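Local coordinates for protein extracellular ligand-binding receptor (Desulfitobacterium hafniense, PDB 4Q6B) that probably serves as the extracellular substrate-binding component of an amino-acid ABC transporter and binds leucine between its two lobes, at residues 164-168 with 169-173; 122-126 with 127-131; 216-220 with 221-225; 184-187 with 188-191. All coordinates share one frame; numbering follows the deposited sequence.

Contact 1 (164-168 with 169-173); sequences DYARA and QGITI. With CA (calcium ion), chain D.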
loop_
_atom_site.group_PDB
_atom_site.type_symbol
_atom_site.label_atom_id
_atom_site.label_comp_id
_atom_site.label_asym_id
_atom_site.label_seq_id
_atom_site.Cartn_x
_atom_site.Cartn_y
_atom_site.Cartn_z
ATOM N N ASP A 164 -3.276 -12.848 -15.433
ATOM C CA ASP A 164 -4.537 -12.576 -16.125
ATOM C C ASP A 164 -4.491 -11.240 -16.859
ATOM O O ASP A 164 -4.858 -11.145 -18.030
ATOM C CB ASP A 164 -5.706 -12.608 -15.149
ATOM C CG ASP A 164 -5.951 -14.009 -14.589
ATOM O OD1 ASP A 164 -6.690 -14.136 -13.596
ATOM O OD2 ASP A 164 -5.372 -14.987 -15.126
ATOM N N TYR A 165 -3.994 -10.200 -16.202
ATOM C CA TYR A 165 -3.908 -8.926 -16.931
ATOM C C TYR A 165 -2.846 -8.952 -18.031
ATOM O O TYR A 165 -3.040 -8.368 -19.114
ATOM C CB TYR A 165 -3.665 -7.773 -15.970
ATOM C CG TYR A 165 -4.878 -7.436 -15.184
ATOM C CD1 TYR A 165 -6.041 -6.977 -15.814
ATOM C CD2 TYR A 165 -4.884 -7.544 -13.800
ATOM C CE1 TYR A 165 -7.165 -6.652 -15.068
ATOM C CE2 TYR A 165 -5.998 -7.222 -13.053
ATOM C CZ TYR A 165 -7.134 -6.783 -13.683
ATOM O OH TYR A 165 -8.262 -6.462 -12.952
ATOM N N ALA A 166 -1.718 -9.621 -17.772
ATOM C CA ALA A 166 -0.652 -9.711 -18.781
ATOM C C ALA A 166 -1.191 -10.445 -20.007
ATOM O O ALA A 166 -0.974 -10.010 -21.124
ATOM C CB ALA A 166 0.579 -10.434 -18.206
ATOM N N ARG A 167 -2.015 -11.471 -19.795
ATOM C CA ARG A 167 -2.532 -12.246 -20.924
ATOM C C ARG A 167 -3.419 -11.392 -21.830
ATOM O O ARG A 167 -3.354 -11.490 -23.059
ATOM C CB ARG A 167 -3.276 -13.484 -20.410
ATOM C CG ARG A 167 -4.002 -14.273 -21.511
ATOM C CD ARG A 167 -4.867 -15.412 -20.922
ATOM N NE ARG A 167 -4.058 -16.327 -20.128
ATOM C CZ ARG A 167 -4.251 -16.581 -18.833
ATOM N NH1 ARG A 167 -5.245 -15.989 -18.168
ATOM N NH2 ARG A 167 -3.448 -17.436 -18.201
ATOM N N ALA A 168 -4.213 -10.513 -21.213
ATOM C CA ALA A 168 -5.068 -9.593 -21.965
ATOM C C ALA A 168 -4.271 -8.557 -22.753
ATOM O O ALA A 168 -4.765 -7.971 -23.728
ATOM C CB ALA A 168 -6.039 -8.896 -20.993
ATOM N N GLN A 169 -3.029 -8.332 -22.352
ATOM C CA GLN A 169 -2.138 -7.426 -23.066
ATOM C C GLN A 169 -1.308 -8.115 -24.153
ATOM O O GLN A 169 -0.502 -7.485 -24.804
ATOM C CB GLN A 169 -1.201 -6.717 -22.100
ATOM C CG GLN A 169 -1.877 -5.800 -21.113
ATOM C CD GLN A 169 -2.557 -4.639 -21.790
ATOM O OE1 GLN A 169 -1.952 -3.933 -22.566
ATOM N NE2 GLN A 169 -3.828 -4.449 -21.498
ATOM N N GLY A 170 -1.494 -9.415 -24.310
ATOM C CA GLY A 170 -0.715 -10.215 -25.252
ATOM C C GLY A 170 0.624 -10.688 -24.716
ATOM O O GLY A 170 1.506 -11.104 -25.485
ATOM N N ILE A 171 0.795 -10.638 -23.406
ATOM C CA ILE A 171 2.002 -11.197 -22.776
ATOM C C ILE A 171 1.761 -12.619 -22.343
ATOM O O ILE A 171 0.768 -12.918 -21.647
ATOM C CB ILE A 171 2.408 -10.324 -21.563
ATOM C CG1 ILE A 171 2.678 -8.887 -22.024
ATOM C CG2 ILE A 171 3.637 -10.878 -20.835
ATOM C CD1 ILE A 171 2.851 -7.933 -20.835
ATOM N N THR A 172 2.671 -13.523 -22.750
ATOM C CA THR A 172 2.599 -14.923 -22.381
ATOM C C THR A 172 3.487 -15.122 -21.165
ATOM O O THR A 172 4.604 -14.589 -21.130
ATOM C CB THR A 172 3.166 -15.769 -23.533
ATOM O OG1 THR A 172 2.385 -15.538 -24.711
ATOM C CG2 THR A 172 3.140 -17.251 -23.200
ATOM N N ILE A 173 3.008 -15.885 -20.190
ATOM C CA ILE A 173 3.826 -16.276 -19.062
ATOM C C ILE A 173 4.472 -17.603 -19.431
ATOM O O ILE A 173 3.796 -18.630 -19.495
ATOM C CB ILE A 173 2.999 -16.412 -17.769
ATOM C CG1 ILE A 173 2.317 -15.068 -17.419
ATOM C CG2 ILE A 173 3.887 -16.894 -16.604
ATOM C CD1 ILE A 173 3.322 -13.862 -17.277
HETATM CA CA CA D . 1.716 -11.931 -27.718
HETATM O O HOH W 1 -4.953 -6.157 -19.355
HETATM O O HOH W 2 -1.169 -13.674 -24.132
HETATM O O HOH W 3 3.354 -13.366 -26.324
HETATM O O HOH W 4 -0.450 -13.458 -26.704
HETATM O O HOH W 5 2.441 -9.957 -27.765
HETATM O O HOH W 6 1.441 -14.142 -28.887
HETATM O O HOH W 7 3.589 -11.952 -29.379
#

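Contact 2 (122-126 with 127-131); sequences NIPSD and QEIAR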
loop_
_atom_site.group_PDB
_atom_site.type_symbol
_atom_site.label_atom_id
_atom_site.label_comp_id
_atom_site.label_asym_id
_atom_site.label_seq_id
_atom_site.Cartn_x
_atom_site.Cartn_y
_atom_site.Cartn_z
ATOM N N ASN A 122 -6.855 3.335 1.615
ATOM C CA ASN A 122 -6.726 4.550 0.772
ATOM C C ASN A 122 -5.569 4.413 -0.205
ATOM O O ASN A 122 -4.997 5.399 -0.655
ATOM C CB ASN A 122 -6.629 5.858 1.604
ATOM C CG ASN A 122 -5.340 5.943 2.385
ATOM O OD1 ASN A 122 -4.727 4.906 2.674
ATOM N ND2 ASN A 122 -4.899 7.156 2.706
ATOM N N ILE A 123 -5.258 3.173 -0.578
ATOM C CA ILE A 123 -4.174 2.898 -1.520
ATOM C C ILE A 123 -4.709 1.861 -2.503
ATOM O O ILE A 123 -5.697 1.162 -2.195
ATOM C CB ILE A 123 -2.931 2.368 -0.777
ATOM C CG1 ILE A 123 -3.286 1.110 0.044
ATOM C CG2 ILE A 123 -2.367 3.458 0.183
ATOM C CD1 ILE A 123 -2.134 0.280 0.312
ATOM N N PRO A 124 -4.059 1.714 -3.665
ATOM C CA PRO A 124 -4.517 0.689 -4.628
ATOM C C PRO A 124 -4.245 -0.711 -4.115
ATOM O O PRO A 124 -3.246 -0.952 -3.417
ATOM C CB PRO A 124 -3.639 0.926 -5.873
ATOM C CG PRO A 124 -2.483 1.799 -5.383
ATOM C CD PRO A 124 -2.957 2.555 -4.183
ATOM N N SER A 125 -5.105 -1.655 -4.503
ATOM C CA SER A 125 -4.913 -3.053 -4.122
ATOM C C SER A 125 -3.905 -3.670 -5.073
ATOM O O SER A 125 -3.552 -3.069 -6.109
ATOM C CB SER A 125 -6.199 -3.847 -4.283
ATOM O OG SER A 125 -6.459 -4.096 -5.655
ATOM N N ASP A 126 -3.475 -4.862 -4.711
ATOM C CA ASP A 126 -2.544 -5.662 -5.545
ATOM C C ASP A 126 -3.053 -5.859 -6.953
ATOM O O ASP A 126 -2.269 -5.926 -7.890
ATOM C CB ASP A 126 -2.310 -7.063 -4.949
ATOM C CG ASP A 126 -1.554 -7.031 -3.648
ATOM O OD1 ASP A 126 -0.776 -6.076 -3.416
ATOM O OD2 ASP A 126 -1.756 -7.987 -2.837
ATOM N N GLN A 127 -4.355 -6.036 -7.076
ATOM C CA GLN A 127 -5.003 -6.235 -8.363
ATOM C C GLN A 127 -4.892 -4.992 -9.243
ATOM O O GLN A 127 -4.605 -5.084 -10.449
ATOM C CB GLN A 127 -6.446 -6.694 -8.159
ATOM C CG GLN A 127 -7.344 -6.465 -9.338
ATOM C CD GLN A 127 -8.684 -7.134 -9.170
ATOM O OE1 GLN A 127 -9.001 -7.645 -8.086
ATOM N NE2 GLN A 127 -9.481 -7.155 -10.243
ATOM N N GLU A 128 -5.067 -3.811 -8.659
ATOM C CA GLU A 128 -4.929 -2.571 -9.452
ATOM C C GLU A 128 -3.478 -2.275 -9.850
ATOM O O GLU A 128 -3.199 -1.831 -10.966
ATOM C CB GLU A 128 -5.513 -1.401 -8.653
ATOM C CG GLU A 128 -5.461 -0.100 -9.408
ATOM C CD GLU A 128 -6.171 -0.169 -10.782
ATOM O OE1 GLU A 128 -7.108 -0.995 -10.952
ATOM O OE2 GLU A 128 -5.781 0.611 -11.689
ATOM N N ILE A 129 -2.542 -2.580 -8.948
ATOM C CA ILE A 129 -1.122 -2.449 -9.224
ATOM C C ILE A 129 -0.742 -3.385 -10.376
ATOM O O ILE A 129 -0.080 -2.962 -11.332
ATOM C CB ILE A 129 -0.340 -2.801 -7.934
ATOM C CG1 ILE A 129 -0.461 -1.620 -6.963
ATOM C CG2 ILE A 129 1.118 -3.153 -8.215
ATOM C CD1 ILE A 129 -0.146 -2.026 -5.473
ATOM N N ALA A 130 -1.210 -4.635 -10.303
ATOM C CA ALA A 130 -0.940 -5.634 -11.374
ATOM C C ALA A 130 -1.479 -5.168 -12.720
ATOM O O ALA A 130 -0.798 -5.285 -13.728
ATOM C CB ALA A 130 -1.537 -7.025 -11.006
ATOM N N ARG A 131 -2.688 -4.616 -12.721
ATOM C CA ARG A 131 -3.343 -4.153 -13.941
ATOM C C ARG A 131 -2.525 -3.044 -14.619
ATOM O O ARG A 131 -2.314 -3.065 -15.835
ATOM C CB ARG A 131 -4.746 -3.655 -13.593
ATOM C CG ARG A 131 -5.594 -3.297 -14.789
ATOM C CD ARG A 131 -7.062 -3.151 -14.361
ATOM N NE ARG A 131 -7.356 -1.868 -13.715
ATOM C CZ ARG A 131 -8.368 -1.069 -14.059
ATOM N NH1 ARG A 131 -8.556 0.070 -13.415
ATOM N NH2 ARG A 131 -9.182 -1.408 -15.043
#

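Contact 3 (216-220 with 221-225); sequences VDAKS and VGIEV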
loop_
_atom_site.group_PDB
_atom_site.type_symbol
_atom_site.label_atom_id
_atom_site.label_comp_id
_atom_site.label_asym_id
_atom_site.label_seq_id
_atom_site.Cartn_x
_atom_site.Cartn_y
_atom_site.Cartn_z
ATOM N N VAL A 216 19.494 -10.110 -5.658
ATOM C CA VAL A 216 20.928 -10.270 -5.521
ATOM C C VAL A 216 21.408 -11.517 -6.264
ATOM O O VAL A 216 22.436 -11.482 -6.972
ATOM C CB VAL A 216 21.306 -10.348 -4.032
ATOM C CG1 VAL A 216 22.731 -10.782 -3.855
ATOM C CG2 VAL A 216 21.073 -8.972 -3.394
ATOM N N ASP A 217 20.674 -12.622 -6.108
ATOM C CA ASP A 217 21.089 -13.857 -6.771
ATOM C C ASP A 217 21.006 -13.717 -8.309
ATOM O O ASP A 217 21.883 -14.237 -9.016
ATOM C CB ASP A 217 20.243 -15.056 -6.335
ATOM C CG ASP A 217 20.554 -15.523 -4.934
ATOM O OD1 ASP A 217 21.612 -15.162 -4.385
ATOM O OD2 ASP A 217 19.729 -16.268 -4.378
ATOM N N ALA A 218 19.940 -13.078 -8.788
ATOM C CA ALA A 218 19.747 -12.796 -10.217
ATOM C C ALA A 218 20.948 -12.019 -10.754
ATOM O O ALA A 218 21.466 -12.313 -11.846
ATOM C CB ALA A 218 18.441 -12.001 -10.446
ATOM N N LYS A 219 21.421 -11.037 -9.994
ATOM C CA LYS A 219 22.592 -10.286 -10.477
ATOM C C LYS A 219 23.847 -11.136 -10.486
ATOM O O LYS A 219 24.690 -11.005 -11.371
ATOM C CB LYS A 219 22.789 -8.954 -9.728
ATOM C CG LYS A 219 21.553 -8.007 -9.749
ATOM C CD LYS A 219 21.076 -7.554 -11.150
ATOM C CE LYS A 219 19.763 -6.741 -11.054
ATOM N NZ LYS A 219 19.153 -6.256 -12.348
ATOM N N SER A 220 23.977 -12.033 -9.519
ATOM C CA SER A 220 25.134 -12.935 -9.476
ATOM C C SER A 220 25.208 -13.856 -10.682
ATOM O O SER A 220 26.286 -14.119 -11.205
ATOM C CB SER A 220 25.101 -13.800 -8.208
ATOM O OG SER A 220 25.198 -12.990 -7.049
ATOM N N VAL A 221 24.053 -14.363 -11.106
ATOM C CA VAL A 221 23.976 -15.357 -12.186
ATOM C C VAL A 221 24.048 -14.653 -13.561
ATOM O O VAL A 221 24.368 -15.270 -14.589
ATOM C CB VAL A 221 22.687 -16.201 -11.988
ATOM C CG1 VAL A 221 22.186 -16.826 -13.274
ATOM C CG2 VAL A 221 22.938 -17.264 -10.937
ATOM N N GLY A 222 23.796 -13.348 -13.557
ATOM C CA GLY A 222 23.942 -12.535 -14.757
ATOM C C GLY A 222 22.644 -12.330 -15.511
ATOM O O GLY A 222 22.652 -12.047 -16.712
ATOM N N ILE A 223 21.517 -12.435 -14.813
ATOM C CA ILE A 223 20.244 -12.274 -15.478
ATOM C C ILE A 223 20.082 -10.835 -15.952
ATOM O O ILE A 223 20.212 -9.880 -15.166
ATOM C CB ILE A 223 19.087 -12.703 -14.553
ATOM C CG1 ILE A 223 19.199 -14.206 -14.287
ATOM C CG2 ILE A 223 17.743 -12.325 -15.163
ATOM C CD1 ILE A 223 18.097 -14.766 -13.442
ATOM N N GLU A 224 19.819 -10.670 -17.247
ATOM C CA GLU A 224 19.942 -9.351 -17.863
ATOM C C GLU A 224 18.593 -8.614 -17.949
ATOM O O GLU A 224 18.537 -7.371 -18.000
ATOM C CB GLU A 224 20.580 -9.514 -19.262
ATOM C CG GLU A 224 21.001 -8.218 -19.936
ATOM C CD GLU A 224 22.331 -7.699 -19.404
ATOM O OE1 GLU A 224 22.356 -6.553 -18.878
ATOM O OE2 GLU A 224 23.344 -8.441 -19.501
ATOM N N VAL A 225 17.503 -9.381 -17.937
ATOM C CA VAL A 225 16.199 -8.840 -18.292
ATOM C C VAL A 225 15.589 -7.965 -17.204
ATOM O O VAL A 225 15.991 -8.069 -16.043
ATOM C CB VAL A 225 15.221 -9.972 -18.597
ATOM C CG1 VAL A 225 15.840 -10.869 -19.709
ATOM C CG2 VAL A 225 14.953 -10.802 -17.344
HETATM O O HOH W 8 18.031 -8.223 -14.144
#

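Contact 4 (184-187 with 188-191); sequences KDLE and RLYD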
loop_
_atom_site.group_PDB
_atom_site.type_symbol
_atom_site.label_atom_id
_atom_site.label_comp_id
_atom_site.label_asym_id
_atom_site.label_seq_id
_atom_site.Cartn_x
_atom_site.Cartn_y
_atom_site.Cartn_z
ATOM N N LYS A 184 23.553 -22.389 -8.953
ATOM C CA LYS A 184 23.637 -23.320 -10.073
ATOM C C LYS A 184 22.253 -23.589 -10.672
ATOM O O LYS A 184 22.066 -23.549 -11.899
ATOM C CB LYS A 184 24.299 -24.624 -9.630
ATOM C CG LYS A 184 24.385 -25.714 -10.702
ATOM C CD LYS A 184 24.879 -25.174 -12.041
ATOM C CE LYS A 184 26.279 -24.615 -11.948
ATOM N NZ LYS A 184 27.288 -25.548 -12.479
ATOM N N ASP A 185 21.273 -23.859 -9.817
ATOM C CA ASP A 185 19.952 -24.140 -10.362
ATOM C C ASP A 185 19.222 -22.914 -10.897
ATOM O O ASP A 185 18.411 -23.024 -11.826
ATOM C CB ASP A 185 19.066 -24.904 -9.384
ATOM C CG ASP A 185 17.968 -25.693 -10.108
ATOM O OD1 ASP A 185 18.277 -26.375 -11.128
ATOM O OD2 ASP A 185 16.805 -25.618 -9.673
ATOM N N LEU A 186 19.480 -21.745 -10.319
ATOM C CA LEU A 186 19.030 -20.518 -10.978
ATOM C C LEU A 186 19.661 -20.338 -12.382
ATOM O O LEU A 186 18.969 -19.885 -13.320
ATOM C CB LEU A 186 19.258 -19.303 -10.064
ATOM C CG LEU A 186 18.648 -17.992 -10.502
ATOM C CD1 LEU A 186 17.146 -18.190 -10.628
ATOM C CD2 LEU A 186 18.959 -16.879 -9.469
ATOM N N GLU A 187 20.936 -20.698 -12.532
ATOM C CA GLU A 187 21.575 -20.741 -13.854
ATOM C C GLU A 187 20.829 -21.650 -14.822
ATOM O O GLU A 187 20.638 -21.297 -15.992
ATOM C CB GLU A 187 23.044 -21.180 -13.776
ATOM C CG GLU A 187 23.957 -20.082 -13.288
ATOM C CD GLU A 187 25.406 -20.507 -13.129
ATOM O OE1 GLU A 187 25.701 -21.714 -13.156
ATOM O OE2 GLU A 187 26.259 -19.613 -12.976
ATOM N N ARG A 188 20.411 -22.814 -14.332
ATOM C CA ARG A 188 19.735 -23.805 -15.153
ATOM C C ARG A 188 18.349 -23.262 -15.542
ATOM O O ARG A 188 17.939 -23.374 -16.714
ATOM C CB ARG A 188 19.595 -25.107 -14.346
ATOM C CG ARG A 188 19.080 -26.314 -15.131
ATOM C CD ARG A 188 17.567 -26.360 -15.166
ATOM N NE ARG A 188 16.971 -26.233 -13.836
ATOM C CZ ARG A 188 15.657 -26.177 -13.626
ATOM N NH1 ARG A 188 14.833 -26.210 -14.663
ATOM N NH2 ARG A 188 15.160 -26.061 -12.391
ATOM N N LEU A 189 17.627 -22.669 -14.584
ATOM C CA LEU A 189 16.378 -21.976 -14.914
ATOM C C LEU A 189 16.583 -20.884 -15.974
ATOM O O LEU A 189 15.826 -20.802 -16.936
ATOM C CB LEU A 189 15.714 -21.358 -13.673
ATOM C CG LEU A 189 15.075 -22.370 -12.730
ATOM C CD1 LEU A 189 14.964 -21.750 -11.325
ATOM C CD2 LEU A 189 13.704 -22.746 -13.290
ATOM N N TYR A 190 17.622 -20.064 -15.809
ATOM C CA TYR A 190 17.879 -18.956 -16.750
ATOM C C TYR A 190 18.170 -19.507 -18.157
ATOM O O TYR A 190 17.725 -18.919 -19.171
ATOM C CB TYR A 190 19.060 -18.127 -16.240
ATOM C CG TYR A 190 19.417 -16.887 -17.028
ATOM C CD1 TYR A 190 18.449 -16.142 -17.693
ATOM C CD2 TYR A 190 20.740 -16.454 -17.087
ATOM C CE1 TYR A 190 18.793 -14.970 -18.382
ATOM C CE2 TYR A 190 21.093 -15.287 -17.800
ATOM C CZ TYR A 190 20.113 -14.570 -18.428
ATOM O OH TYR A 190 20.473 -13.437 -19.117
ATOM N N ASP A 191 18.881 -20.627 -18.230
ATOM C CA ASP A 191 19.051 -21.297 -19.520
ATOM C C ASP A 191 17.725 -21.718 -20.183
ATOM O O ASP A 191 17.517 -21.522 -21.413
ATOM C CB ASP A 191 20.011 -22.468 -19.396
ATOM C CG ASP A 191 21.468 -22.029 -19.363
ATOM O OD1 ASP A 191 21.774 -20.920 -19.843
ATOM O OD2 ASP A 191 22.316 -22.815 -18.877
HETATM O O HOH W 9 22.484 -19.613 -17.313
#

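Contact 1 (164-168 with 169-173)
Helix 153-168 ends here in a Schellman motif: Ile171 N donates to Ala166 O at 3.0 Å, Gly170 N donates to Arg167 O at 3.1 Å, and Gly170 takes a positive phi of 84°. Ala166 O also accepts from Gln169 N at 2.9 Å. The two donors reach this oxygen from opposite faces of its carbonyl plane, each well out of that plane. At the Gly170 backbone angles a CB would press on the carbonyl oxygen of Gln169, which accounts for the glycine.

The turned chain lays Ile171 against the helix. Its CB meets Ala166 CB at 3.8 Å. The rotamer (chi1 -59°) puts CG2 anti to the backbone N, where it lies 4.1 Å from Ala166 CB. Ile173 adds a looser touch with its CD1 on Ala166 CB. The Gln169 chain bends at chi2 (-64°) and folds back beside the helix. A water there donates to Tyr165 O and accepts from Gln169 NE2. Tyr165 itself points its hydroxyl to Gln127. On the outer side, Arg167 NH1 forms a salt bridge with Asp164 OD2 at 3.2 Å, one helical turn back, meeting the carboxylate from above its plane.

The same turn presents Gly170 O to a calcium ion at 2.4 Å. Five waters also bind the ion, and one of them bonds Thr172 OG1. Gly170 O is the protein ligand from this turn; the largely water-filled shell is consistent with a peripheral site. The turn itself is fastened by backbone bonds and by the Ala166-Ile171 contact, within the beta-alpha-beta unit of strands 144-149 and 172-177.

Contact 2 (122-126 with 127-131)
The Pro124 ring lays CB against Glu128 CB and CG, both at 4.1 Å, and the Glu128 carboxylate in turn lies at the edge of the Arg131 guanidinium, with CD in its plane. Arg131 NE meets Glu128 OE1 at 2.9 Å, on the syn side but tilted from both planes, and NH1 adds weaker bonds to both oxygens. The Glu128 chain bends at chi2 (56°) to reach this edge. Arg131 is modelled in two conformers, so the salt bridge may be only partly populated.

Ser125 is the N-cap of helix 126-139. Its OG accepts weak bonds from Gln127 N at 3.2 Å and from Glu128 N at 3.3 Å. Ser125 O accepts from Ile129 N, and Asp126 O from Ala130 N. Ile129 turns back over the loop, with CG1 4.2 Å from Pro124 CB. Pro124 O is buried beside Ile129 CD1 and has no polar partner in the model.

Asp126 bonds through OD1 to Thr107 of the leucine pocket, and the Asp126 side chain lies about 5 Å from the bound leucine. Pro124 and Glu128 pack on strand 341-347, while Ala130 and Arg131 face helix 153-168.

Contact 3 (216-220 with 221-225)
Ile223 sets CG1 anti to its carbonyl carbon (chi1 -65°) and extends at chi2 (-178°), which brings CD1 to Ala218 CB at 4.1 Å. Val221 lays CB and CG2 along Asp217 O, both at 3.7 Å. Ser220 curls back within the helix: OG donates to Val216 O at 3.1 Å from above the carbonyl plane. Ser220 N reaches the same oxygen from the opposite face.

Lys219 NZ donates to a water at 2.9 Å. That water donates to Ile223 O and to Val225 O, and so ties the lysine to the chain that leaves the helix. Asp217 OD2 bonds Tyr180 OH, and its side chain packs on helix 183-195, as does Val221. Ile223 and Val225 pack on strand 200-204.

The backbone closes the turn. Ile223 N donates to Ala218 O at 3.0 Å, Gly222 N makes a weak bond to Lys219 O, and Gly222 has a positive phi of 96°. This is a Schellman motif with glycine at C-prime, ending helix 207-221 before strand 227-229, in the lobe built on the sheet that includes strands 144-149, 172-177, 200-204 and 227-229.

Contact 4 (184-187 with 188-191)
Asp185 OD1 is gripped by two nitrogens of Arg188: NE at 3.0 Å, and NH2 in a weaker bond at 3.4 Å. NH2 also donates to Asp185 OD2 at 3.2 Å, so the guanidinium takes the carboxylate side-on, one nitrogen to each oxygen. Both oxygens lie close to the guanidinium plane. The two planes are 35° apart. NE meets OD1 from above the carboxylate plane; NH2 meets OD2 on the syn side, also tilted from that plane. Asp185 and Arg188 run side by side. The Arg188 chain bends at chi2 (-86°) and again at chi3 (-51°), which folds it back toward the aspartate. Leu189 CG sits 3.7 Å above one face of the guanidinium, toward its rim.

This is an i to i+3 salt bridge on the first turns of helix 183-195, which follows strand 172-177 in the lobe built on the sheet of that strand and strands 144-149 and 200-204. Asn182 OD1, just before the helix, accepts from Asp185 N. Regular i to i+4 backbone bonds run beneath, the shortest from Tyr190 N to Leu186 O at 2.8 Å.

The buried side is apolar. Leu186 CD1 meets Leu189 CD1 at 4.2 Å. Leu186 goes on to Phe214 of helix 207-221, and Leu189 to Phe177 and to Asp175, a residue of a calcium site. Toward solvent, a water donates to Glu187 O at 2.8 Å and more weakly to Asp191 OD1.

How the contacts relate
All four contacts are partly buried. Each has an apolar inner side (Ala166/Ile171, Pro124/Ile129, Ala218/Ile223, Leu186/Leu189) and polar or charged groups outside. Contact 2 lies nearest the chain's centre and beside the leucine pocket. Contacts 1 and 3 are helix ends built alike on a glycine, but contact 1 offers a carbonyl to calcium where contact 3 uses a lysine-held water. Contact 2 is the reverse case, a helix start capped by a serine. Contact 4 lies within the first turns of one helix. Its salt bridge joins the two segments; those of contacts 1 and 2 lie within one. Contacts 1 and 2 touch through helices 126-139 and 153-168. Contacts 3 and 4 touch where Tyr190 packs on Ile223.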